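Local coordinates for putative carbohydrate-active enzyme (PDB 5WH8), which probably hydrolyses O-glycosyl bonds of cellulose, this chain being the family 5 glycoside hydrolase module of a longer, multi-modular cellulase, at residues Cys147-Lys161 with Gly183-Asp197. Sequence-based numbering, arbitrary orientation.
With EDO (1,2-ethanediol), chain H.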
ATOM      1  N   CYS A 147       0.476   8.968   4.567  1.00 11.33           N
ATOM      2  CA  CYS A 147      -0.301   9.920   3.733  1.00 11.19           C
ATOM      3  C   CYS A 147      -0.286   9.552   2.238  1.00 13.28           C
ATOM      4  O   CYS A 147       0.598   9.949   1.492  1.00 11.93           O
ATOM      5  CB  CYS A 147       0.210  11.371   3.904  1.00 12.13           C
ATOM      6  SG  CYS A 147       1.995  11.616   3.705  1.00 14.02           S
ATOM      7  N   ASN A 148      -1.316   8.834   1.812  1.00 12.24           N
ATOM      8  CA  ASN A 148      -1.465   8.338   0.427  1.00 11.55           C
ATOM      9  C   ASN A 148      -0.905   9.219  -0.720  1.00 10.16           C
ATOM     10  O   ASN A 148       0.120   8.874  -1.349  1.00  9.14           O
ATOM     11  CB  ASN A 148      -2.967   8.089   0.200  1.00  9.24           C
ATOM     12  CG  ASN A 148      -3.322   7.764  -1.242  1.00 10.39           C
ATOM     13  OD1 ASN A 148      -2.741   6.869  -1.849  1.00 10.66           O
ATOM     14  ND2 ASN A 148      -4.306   8.483  -1.789  1.00 10.60           N
ATOM     15  N   GLU A 149      -1.602  10.312  -1.021  1.00 11.91           N
ATOM     16  CA  GLU A 149      -1.273  11.197  -2.159  1.00 10.23           C
ATOM     17  C   GLU A 149      -1.378  12.675  -1.797  1.00  9.27           C
ATOM     18  O   GLU A 149      -2.415  13.312  -2.030  1.00 10.95           O
ATOM     19  CB  GLU A 149      -2.182  10.923  -3.372  1.00  8.28           C
ATOM     20  CG  GLU A 149      -1.797   9.633  -4.096  1.00 10.18           C
ATOM     21  CD  GLU A 149      -2.672   9.336  -5.296  1.00 11.25           C
ATOM     22  OE1 GLU A 149      -3.598  10.123  -5.604  1.00 15.47           O
ATOM     23  OE2 GLU A 149      -2.440   8.306  -5.970  1.00 11.83           O
ATOM     24  N   PRO A 150      -0.303  13.248  -1.223  1.00 10.41           N
ATOM     25  CA  PRO A 150      -0.231  14.708  -1.107  1.00 11.20           C
ATOM     26  C   PRO A 150      -0.435  15.326  -2.484  1.00 12.06           C
ATOM     27  O   PRO A 150       0.077  14.788  -3.460  1.00 10.94           O
ATOM     28  CB  PRO A 150       1.188  14.953  -0.560  1.00 12.51           C
ATOM     29  CG  PRO A 150       1.540  13.673   0.132  1.00 12.69           C
ATOM     30  CD  PRO A 150       0.931  12.609  -0.749  1.00 11.85           C
ATOM     31  N   ASN A 151      -1.202  16.395  -2.573  1.00 10.92           N
ATOM     32  CA  ASN A 151      -1.448  17.034  -3.861  1.00 11.56           C
ATOM     33  C   ASN A 151      -1.960  18.452  -3.694  1.00 13.53           C
ATOM     34  O   ASN A 151      -2.499  18.829  -2.648  1.00 14.07           O
ATOM     35  CB  ASN A 151      -2.430  16.208  -4.717  1.00 11.77           C
ATOM     36  CG  ASN A 151      -3.853  16.194  -4.165  1.00 11.74           C
ATOM     37  OD1 ASN A 151      -4.689  17.032  -4.537  1.00 12.88           O
ATOM     38  ND2 ASN A 151      -4.141  15.226  -3.289  1.00 10.70           N
ATOM     39  N   GLY A 152      -1.759  19.216  -4.766  1.00 16.61           N
ATOM     40  CA  GLY A 152      -2.065  20.633  -4.818  1.00 20.52           C
ATOM     41  C   GLY A 152      -0.789  21.390  -5.170  1.00 19.75           C
ATOM     42  O   GLY A 152       0.306  20.957  -4.814  1.00 20.08           O
ATOM     43  N   PHE A 153      -0.903  22.517  -5.866  1.00 28.64           N
ATOM     44  CA  PHE A 153       0.295  23.304  -6.168  1.00 30.26           C
ATOM     45  C   PHE A 153       0.904  23.883  -4.880  1.00 30.24           C
ATOM     46  O   PHE A 153       2.104  24.141  -4.806  1.00 40.38           O
ATOM     47  CB  PHE A 153      -0.023  24.435  -7.158  1.00 40.95           C
ATOM     48  CG  PHE A 153       1.159  25.325  -7.454  1.00 54.14           C
ATOM     49  CD1 PHE A 153       2.197  24.877  -8.258  1.00 57.84           C
ATOM     50  CD2 PHE A 153       1.236  26.607  -6.920  1.00 54.90           C
ATOM     51  CE1 PHE A 153       3.292  25.690  -8.528  1.00 55.50           C
ATOM     52  CE2 PHE A 153       2.329  27.424  -7.184  1.00 46.03           C
ATOM     53  CZ  PHE A 153       3.356  26.966  -7.989  1.00 42.21           C
ATOM     54  N   ASP A 154       0.064  24.072  -3.868  1.00 25.23           N
ATOM     55  CA  ASP A 154       0.493  24.611  -2.582  1.00 31.94           C
ATOM     56  C   ASP A 154       1.236  23.598  -1.713  1.00 31.69           C
ATOM     57  O   ASP A 154       1.776  23.951  -0.663  1.00 32.56           O
ATOM     58  CB  ASP A 154      -0.721  25.124  -1.803  1.00 39.87           C
ATOM     59  CG  ASP A 154      -1.798  24.063  -1.624  1.00 46.35           C
ATOM     60  OD1 ASP A 154      -2.104  23.357  -2.611  1.00 39.95           O
ATOM     61  OD2 ASP A 154      -2.341  23.934  -0.498  1.00 49.73           O
ATOM     62  N   VAL A 155       1.260  22.344  -2.140  1.00 19.01           N
ATOM     63  CA  VAL A 155       1.785  21.275  -1.294  1.00 15.22           C
ATOM     64  C   VAL A 155       3.129  20.789  -1.824  1.00 15.89           C
ATOM     65  O   VAL A 155       3.184  19.994  -2.757  1.00 17.00           O
ATOM     66  CB  VAL A 155       0.783  20.106  -1.206  1.00 13.88           C
ATOM     67  CG1 VAL A 155       1.311  19.002  -0.311  1.00 14.54           C
ATOM     68  CG2 VAL A 155      -0.541  20.629  -0.642  1.00 17.40           C
ATOM     69  N   LYS A 156       4.202  21.305  -1.220  1.00 13.86           N
ATOM     70  CA  LYS A 156       5.567  20.990  -1.626  1.00 12.76           C
ATOM     71  C   LYS A 156       6.169  19.927  -0.724  1.00 12.88           C
ATOM     72  O   LYS A 156       5.605  19.582   0.322  1.00 11.74           O
ATOM     73  CB  LYS A 156       6.452  22.243  -1.588  1.00 15.94           C
ATOM     74  CG  LYS A 156       5.917  23.448  -2.336  1.00 22.26           C
ATOM     75  CD  LYS A 156       5.782  23.146  -3.809  1.00 27.67           C
ATOM     76  CE  LYS A 156       5.484  24.393  -4.629  1.00 46.58           C
ATOM     77  NZ  LYS A 156       4.997  24.035  -5.992  1.00 46.33           N
ATOM     78  N   TRP A 157       7.327  19.405  -1.115  1.00 10.86           N
ATOM     79  CA  TRP A 157       7.997  18.418  -0.276  1.00 11.52           C
ATOM     80  C   TRP A 157       8.251  18.983   1.147  1.00 13.04           C
ATOM     81  O   TRP A 157       8.048  18.280   2.134  1.00 11.47           O
ATOM     82  CB  TRP A 157       9.311  17.911  -0.922  1.00 14.26           C
ATOM     83  CG  TRP A 157      10.086  17.072   0.020  1.00 10.07           C
ATOM     84  CD1 TRP A 157      11.340  17.323   0.495  1.00 11.55           C
ATOM     85  CD2 TRP A 157       9.653  15.852   0.664  1.00 11.18           C
ATOM     86  NE1 TRP A 157      11.711  16.349   1.387  1.00 13.90           N
ATOM     87  CE2 TRP A 157      10.697  15.430   1.503  1.00 11.70           C
ATOM     88  CE3 TRP A 157       8.484  15.086   0.602  1.00 12.19           C
ATOM     89  CZ2 TRP A 157      10.608  14.276   2.297  1.00 11.71           C
ATOM     90  CZ3 TRP A 157       8.394  13.933   1.377  1.00 11.66           C
ATOM     91  CH2 TRP A 157       9.447  13.548   2.231  1.00 11.11           C
ATOM     92  N   ALA A 158       8.627  20.252   1.272  1.00 13.50           N
ATOM     93  CA  ALA A 158       8.791  20.856   2.598  1.00 13.85           C
ATOM     94  C   ALA A 158       7.566  20.667   3.493  1.00 10.65           C
ATOM     95  O   ALA A 158       7.707  20.376   4.679  1.00 13.69           O
ATOM     96  CB  ALA A 158       9.108  22.348   2.469  1.00 19.62           C
ATOM     97  N   ASP A 159       6.370  20.801   2.925  1.00 14.00           N
ATOM     98  CA  ASP A 159       5.137  20.636   3.680  1.00 12.09           C
ATOM     99  C   ASP A 159       4.876  19.172   4.049  1.00 11.56           C
ATOM    100  O   ASP A 159       4.453  18.859   5.180  1.00 11.72           O
ATOM    101  CB  ASP A 159       3.971  21.195   2.884  1.00 13.76           C
ATOM    102  CG  ASP A 159       4.197  22.633   2.481  1.00 17.07           C
ATOM    103  OD1 ASP A 159       4.265  23.484   3.398  1.00 19.30           O
ATOM    104  OD2 ASP A 159       4.371  22.898   1.276  1.00 17.23           O
ATOM    105  N   VAL A 160       5.125  18.261   3.115  1.00 11.10           N
ATOM    106  CA  VAL A 160       4.979  16.845   3.437  1.00 12.08           C
ATOM    107  C   VAL A 160       6.008  16.403   4.490  1.00 12.34           C
ATOM    108  O   VAL A 160       5.705  15.602   5.376  1.00 12.66           O
ATOM    109  CB  VAL A 160       5.111  15.957   2.155  1.00  9.40           C
ATOM    110  CG1 VAL A 160       4.958  14.469   2.481  1.00 11.85           C
ATOM    111  CG2 VAL A 160       4.081  16.378   1.114  1.00 15.38           C
ATOM    112  N   LYS A 161       7.234  16.916   4.388  1.00 11.56           N
ATOM    113  CA  LYS A 161       8.285  16.588   5.359  1.00 12.83           C
ATOM    114  C   LYS A 161       7.891  17.065   6.768  1.00 13.07           C
ATOM    115  O   LYS A 161       8.129  16.358   7.749  1.00 13.87           O
ATOM    116  CB  LYS A 161       9.632  17.194   4.910  1.00 13.94           C
ATOM    117  CG  LYS A 161      10.840  16.793   5.721  1.00 16.45           C
ATOM    118  CD  LYS A 161      12.116  17.226   5.012  1.00 15.28           C
ATOM    119  CE  LYS A 161      13.370  16.732   5.705  1.00 23.87           C
ATOM    120  NZ  LYS A 161      13.734  17.595   6.837  1.00 29.92           N
ATOM    121  N   GLY A 183       4.342   9.436   1.589  1.00 11.45           N
ATOM    122  CA  GLY A 183       3.871   9.978   0.330  1.00 11.10           C
ATOM    123  C   GLY A 183       4.708  11.155  -0.134  1.00  8.73           C
ATOM    124  O   GLY A 183       5.465  11.738   0.656  1.00  9.82           O
ATOM    125  N   THR A 184       4.587  11.479  -1.420  1.00 11.06           N
ATOM    126  CA  THR A 184       5.375  12.557  -2.017  1.00 10.12           C
ATOM    127  C   THR A 184       4.453  13.486  -2.814  1.00  8.65           C
ATOM    128  O   THR A 184       3.286  13.148  -3.065  1.00  9.16           O
ATOM    129  CB  THR A 184       6.518  11.987  -2.892  1.00 11.01           C
ATOM    130  OG1 THR A 184       6.006  11.075  -3.870  1.00 13.13           O
ATOM    131  CG2 THR A 184       7.558  11.259  -1.996  1.00 11.63           C
ATOM    132  N   PRO A 185       4.928  14.706  -3.129  1.00 11.26           N
ATOM    133  CA  PRO A 185       4.042  15.666  -3.812  1.00 10.37           C
ATOM    134  C   PRO A 185       3.572  15.240  -5.211  1.00  8.64           C
ATOM    135  O   PRO A 185       4.097  14.306  -5.827  1.00 10.03           O
ATOM    136  CB  PRO A 185       4.907  16.939  -3.898  1.00 13.01           C
ATOM    137  CG  PRO A 185       5.901  16.802  -2.792  1.00 12.26           C
ATOM    138  CD  PRO A 185       6.210  15.319  -2.720  1.00 11.15           C
ATOM    139  N   THR A 186       2.556  15.959  -5.687  1.00 11.01           N
ATOM    140  CA  THR A 186       1.922  15.735  -6.985  1.00 13.07           C
ATOM    141  C   THR A 186       1.415  14.272  -7.104  1.00 10.57           C
ATOM    142  O   THR A 186       1.742  13.515  -8.023  1.00 12.03           O
ATOM    143  CB  THR A 186       2.868  16.120  -8.144  1.00 13.81           C
ATOM    144  OG1 THR A 186       3.439  17.419  -7.896  1.00 15.02           O
ATOM    145  CG2 THR A 186       2.101  16.168  -9.454  1.00 13.12           C
ATOM    146  N   TRP A 187       0.577  13.903  -6.138  1.00  9.31           N
ATOM    147  CA  TRP A 187      -0.055  12.586  -6.080  1.00  9.70           C
ATOM    148  C   TRP A 187       0.990  11.474  -6.050  1.00  9.21           C
ATOM    149  O   TRP A 187       0.888  10.461  -6.762  1.00  9.52           O
ATOM    150  CB  TRP A 187      -1.032  12.369  -7.249  1.00 10.69           C
ATOM    151  CG  TRP A 187      -2.216  13.325  -7.264  1.00 12.15           C
ATOM    152  CD1 TRP A 187      -3.389  13.203  -6.557  1.00 13.17           C
ATOM    153  CD2 TRP A 187      -2.321  14.549  -7.995  1.00 11.57           C
ATOM    154  NE1 TRP A 187      -4.219  14.270  -6.826  1.00 15.12           N
ATOM    155  CE2 TRP A 187      -3.592  15.102  -7.711  1.00 15.12           C
ATOM    156  CE3 TRP A 187      -1.482  15.213  -8.892  1.00 16.59           C
ATOM    157  CZ2 TRP A 187      -4.024  16.299  -8.264  1.00 17.42           C
ATOM    158  CZ3 TRP A 187      -1.924  16.408  -9.443  1.00 22.37           C
ATOM    159  CH2 TRP A 187      -3.191  16.925  -9.134  1.00 20.40           C
ATOM    160  N   SER A 188       1.970  11.673  -5.165  1.00  9.34           N
ATOM    161  CA  SER A 188       3.099  10.746  -4.964  1.00  8.93           C
ATOM    162  C   SER A 188       3.827  10.456  -6.281  1.00 10.14           C
ATOM    163  O   SER A 188       4.143   9.294  -6.618  1.00  9.41           O
ATOM    164  CB  SER A 188       2.643   9.460  -4.251  1.00 10.75           C
ATOM    165  OG  SER A 188       2.398   9.762  -2.894  1.00 10.52           O
ATOM    166  N   GLN A 189       4.164  11.544  -6.981  1.00  9.02           N
ATOM    167  CA  GLN A 189       5.063  11.492  -8.137  1.00  8.03           C
ATOM    168  C   GLN A 189       6.451  12.037  -7.830  1.00 11.06           C
ATOM    169  O   GLN A 189       7.431  11.554  -8.394  1.00 11.03           O
ATOM    170  CB  GLN A 189       4.467  12.260  -9.322  1.00 11.55           C
ATOM    171  CG  GLN A 189       3.208  11.585  -9.887  1.00 10.81           C
ATOM    172  CD  GLN A 189       2.446  12.446 -10.879  1.00 15.65           C
ATOM    173  OE1 GLN A 189       3.007  13.353 -11.498  1.00 18.97           O
ATOM    174  NE2 GLN A 189       1.156  12.198 -10.996  1.00 17.29           N
ATOM    175  N   ASP A 190       6.535  13.036  -6.956  1.00 12.31           N
ATOM    176  CA  ASP A 190       7.767  13.848  -6.841  1.00 11.25           C
ATOM    177  C   ASP A 190       8.797  13.237  -5.859  1.00 11.15           C
ATOM    178  O   ASP A 190       9.320  13.897  -4.949  1.00 11.95           O
ATOM    179  CB  ASP A 190       7.412  15.291  -6.445  1.00 11.74           C
ATOM    180  CG  ASP A 190       6.654  16.043  -7.548  1.00 14.39           C
ATOM    181  OD1 ASP A 190       6.629  15.601  -8.723  1.00 13.88           O
ATOM    182  OD2 ASP A 190       6.041  17.084  -7.234  1.00 13.70           O
ATOM    183  N   VAL A 191       9.103  11.970  -6.077  1.00 12.37           N
ATOM    184  CA  VAL A 191      10.106  11.288  -5.290  1.00 10.53           C
ATOM    185  C   VAL A 191      11.483  11.923  -5.515  1.00 10.16           C
ATOM    186  O   VAL A 191      12.309  11.903  -4.605  1.00 12.33           O
ATOM    187  CB  VAL A 191      10.123   9.754  -5.616  1.00 12.27           C
ATOM    188  CG1 VAL A 191       8.843   9.109  -5.090  1.00 14.16           C
ATOM    189  CG2 VAL A 191      10.265   9.485  -7.113  1.00 12.30           C
ATOM    190  N   ASP A 192      11.714  12.471  -6.711  1.00 12.12           N
ATOM    191  CA  ASP A 192      12.984  13.134  -7.003  1.00 11.69           C
ATOM    192  C   ASP A 192      13.168  14.402  -6.189  1.00 12.61           C
ATOM    193  O   ASP A 192      14.306  14.775  -5.878  1.00 14.20           O
ATOM    194  CB  ASP A 192      13.112  13.448  -8.495  1.00 10.64           C
ATOM    195  CG  ASP A 192      11.954  14.253  -9.053  1.00 15.29           C
ATOM    196  OD1 ASP A 192      10.780  13.947  -8.763  1.00 12.96           O
ATOM    197  OD2 ASP A 192      12.215  15.202  -9.830  1.00 14.73           O
ATOM    198  N   LEU A 193      12.069  15.069  -5.844  1.00 13.12           N
ATOM    199  CA  LEU A 193      12.156  16.259  -5.003  1.00 12.20           C
ATOM    200  C   LEU A 193      12.341  15.891  -3.534  1.00 13.77           C
ATOM    201  O   LEU A 193      13.069  16.558  -2.813  1.00 14.15           O
ATOM    202  CB  LEU A 193      10.913  17.129  -5.188  1.00 14.72           C
ATOM    203  CG  LEU A 193      10.650  17.584  -6.620  1.00 16.03           C
ATOM    204  CD1 LEU A 193       9.450  18.519  -6.699  1.00 16.16           C
ATOM    205  CD2 LEU A 193      11.887  18.215  -7.239  1.00 18.22           C
ATOM    206  N   ALA A 194      11.695  14.819  -3.080  1.00 10.84           N
ATOM    207  CA  ALA A 194      11.958  14.321  -1.746  1.00 10.10           C
ATOM    208  C   ALA A 194      13.443  13.953  -1.567  1.00 14.16           C
ATOM    209  O   ALA A 194      14.026  14.151  -0.490  1.00 14.35           O
ATOM    210  CB  ALA A 194      11.065  13.125  -1.454  1.00 11.44           C
ATOM    211  N   ALA A 195      14.038  13.433  -2.628  1.00 11.72           N
ATOM    212  CA  ALA A 195      15.436  12.985  -2.608  1.00 12.39           C
ATOM    213  C   ALA A 195      16.414  14.136  -2.394  1.00 16.43           C
ATOM    214  O   ALA A 195      17.578  13.890  -2.057  1.00 17.62           O
ATOM    215  CB  ALA A 195      15.770  12.281  -3.881  1.00 13.26           C
ATOM    216  N   GLN A 196      15.965  15.372  -2.608  1.00 16.07           N
ATOM    217  CA  GLN A 196      16.830  16.547  -2.393  1.00 16.36           C
ATOM    218  C   GLN A 196      16.972  16.892  -0.901  1.00 21.96           C
ATOM    219  O   GLN A 196      17.914  17.583  -0.509  1.00 20.36           O
ATOM    220  CB  GLN A 196      16.304  17.775  -3.154  1.00 17.02           C
ATOM    221  CG  GLN A 196      15.989  17.533  -4.627  1.00 19.29           C
ATOM    222  CD  GLN A 196      17.194  17.052  -5.435  1.00 29.86           C
ATOM    223  OE1 GLN A 196      18.283  17.628  -5.356  1.00 32.45           O
ATOM    224  NE2 GLN A 196      17.001  15.999  -6.226  1.00 22.38           N
ATOM    225  N   ASP A 197      16.047  16.403  -0.074  1.00 15.18           N
ATOM    226  CA  ASP A 197      16.031  16.709   1.351  1.00 18.12           C
ATOM    227  C   ASP A 197      15.315  15.588   2.095  1.00 14.74           C
ATOM    228  O   ASP A 197      14.232  15.794   2.616  1.00 14.42           O
ATOM    229  CB  ASP A 197      15.333  18.051   1.590  1.00 16.46           C
ATOM    230  CG  ASP A 197      15.453  18.550   3.028  1.00 21.59           C
ATOM    231  OD1 ASP A 197      16.332  18.085   3.789  1.00 22.92           O
ATOM    232  OD2 ASP A 197      14.660  19.442   3.391  1.00 27.10           O
TER
HETATM  233  C1  EDO H 407       6.525  26.129   1.667  1.00 42.54           C
HETATM  234  O1  EDO H 407       6.325  24.911   0.940  1.00 35.80           O
HETATM  235  C2  EDO H 407       5.209  26.852   1.928  1.00 34.38           C
HETATM  236  O2  EDO H 407       4.236  25.996   2.532  1.00 25.90           O
HETATM  237  O   HOH W   1       2.406   7.786   2.912  1.00 10.39           O
HETATM  238  O   HOH W   2      -6.953  15.152  -5.813  1.00 28.63           O
HETATM  239  O   HOH W   3       1.575  18.392  -4.279  1.00 13.42           O
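Trp157 lies between two residues: Ala194 CB sits over the centre of one indole face and Lys161 CB, from its own helix, off-centre on the other. Ala194 CA also makes a CH-pi contact, 3.5 Å from the centroid of the Trp157 five-membered ring. At the edge, Trp157 NE1 gives a nearly straight 2.9 Å hydrogen bond to Asp197 O, leaving in the ring plane but arriving 46° above the plane of that carbonyl. Gly183 O, buried without a hydrogen-bond partner, meets the ring edge at CZ3, with Val160 CG1 3.3 Å from it.

Trp187 carries Asn151 on one face. With CG between backbone N and carbonyl carbon (chi1 69°), the Asn151 amide lies almost parallel to the ring, 9° between planes, with Asn151 CB 3.4 Å from the centroid of the Trp187 five-membered ring. Its ND2 bonds to Glu149 O and Leu111 O, which fixes the flip, while water 2 joins OD1 to NE1 of Trp187. The carboxylate of Glu149 stands nearly perpendicular to this ring, Glu149 OE1 3.2 Å from Trp187 CD1.

Pro185 packs against the start of helix 157-172, its CG 3.4 Å from Trp157 N. Pro150 O accepts from Trp187 N, and Ser188 OG donates to Asn148 O at 2.9 Å while accepting from Thr184 N. These bonds tie together the loops after strands 142-145 and 180-182 of the TIM barrel. Asn148-Glu149 matches the family 5 Asn-Glu signature after strand four, so the contact probably holds Glu149, the likely acid/base, near Glu237, the likely nucleophile, which it touches, with His209 on OE2 a further hold.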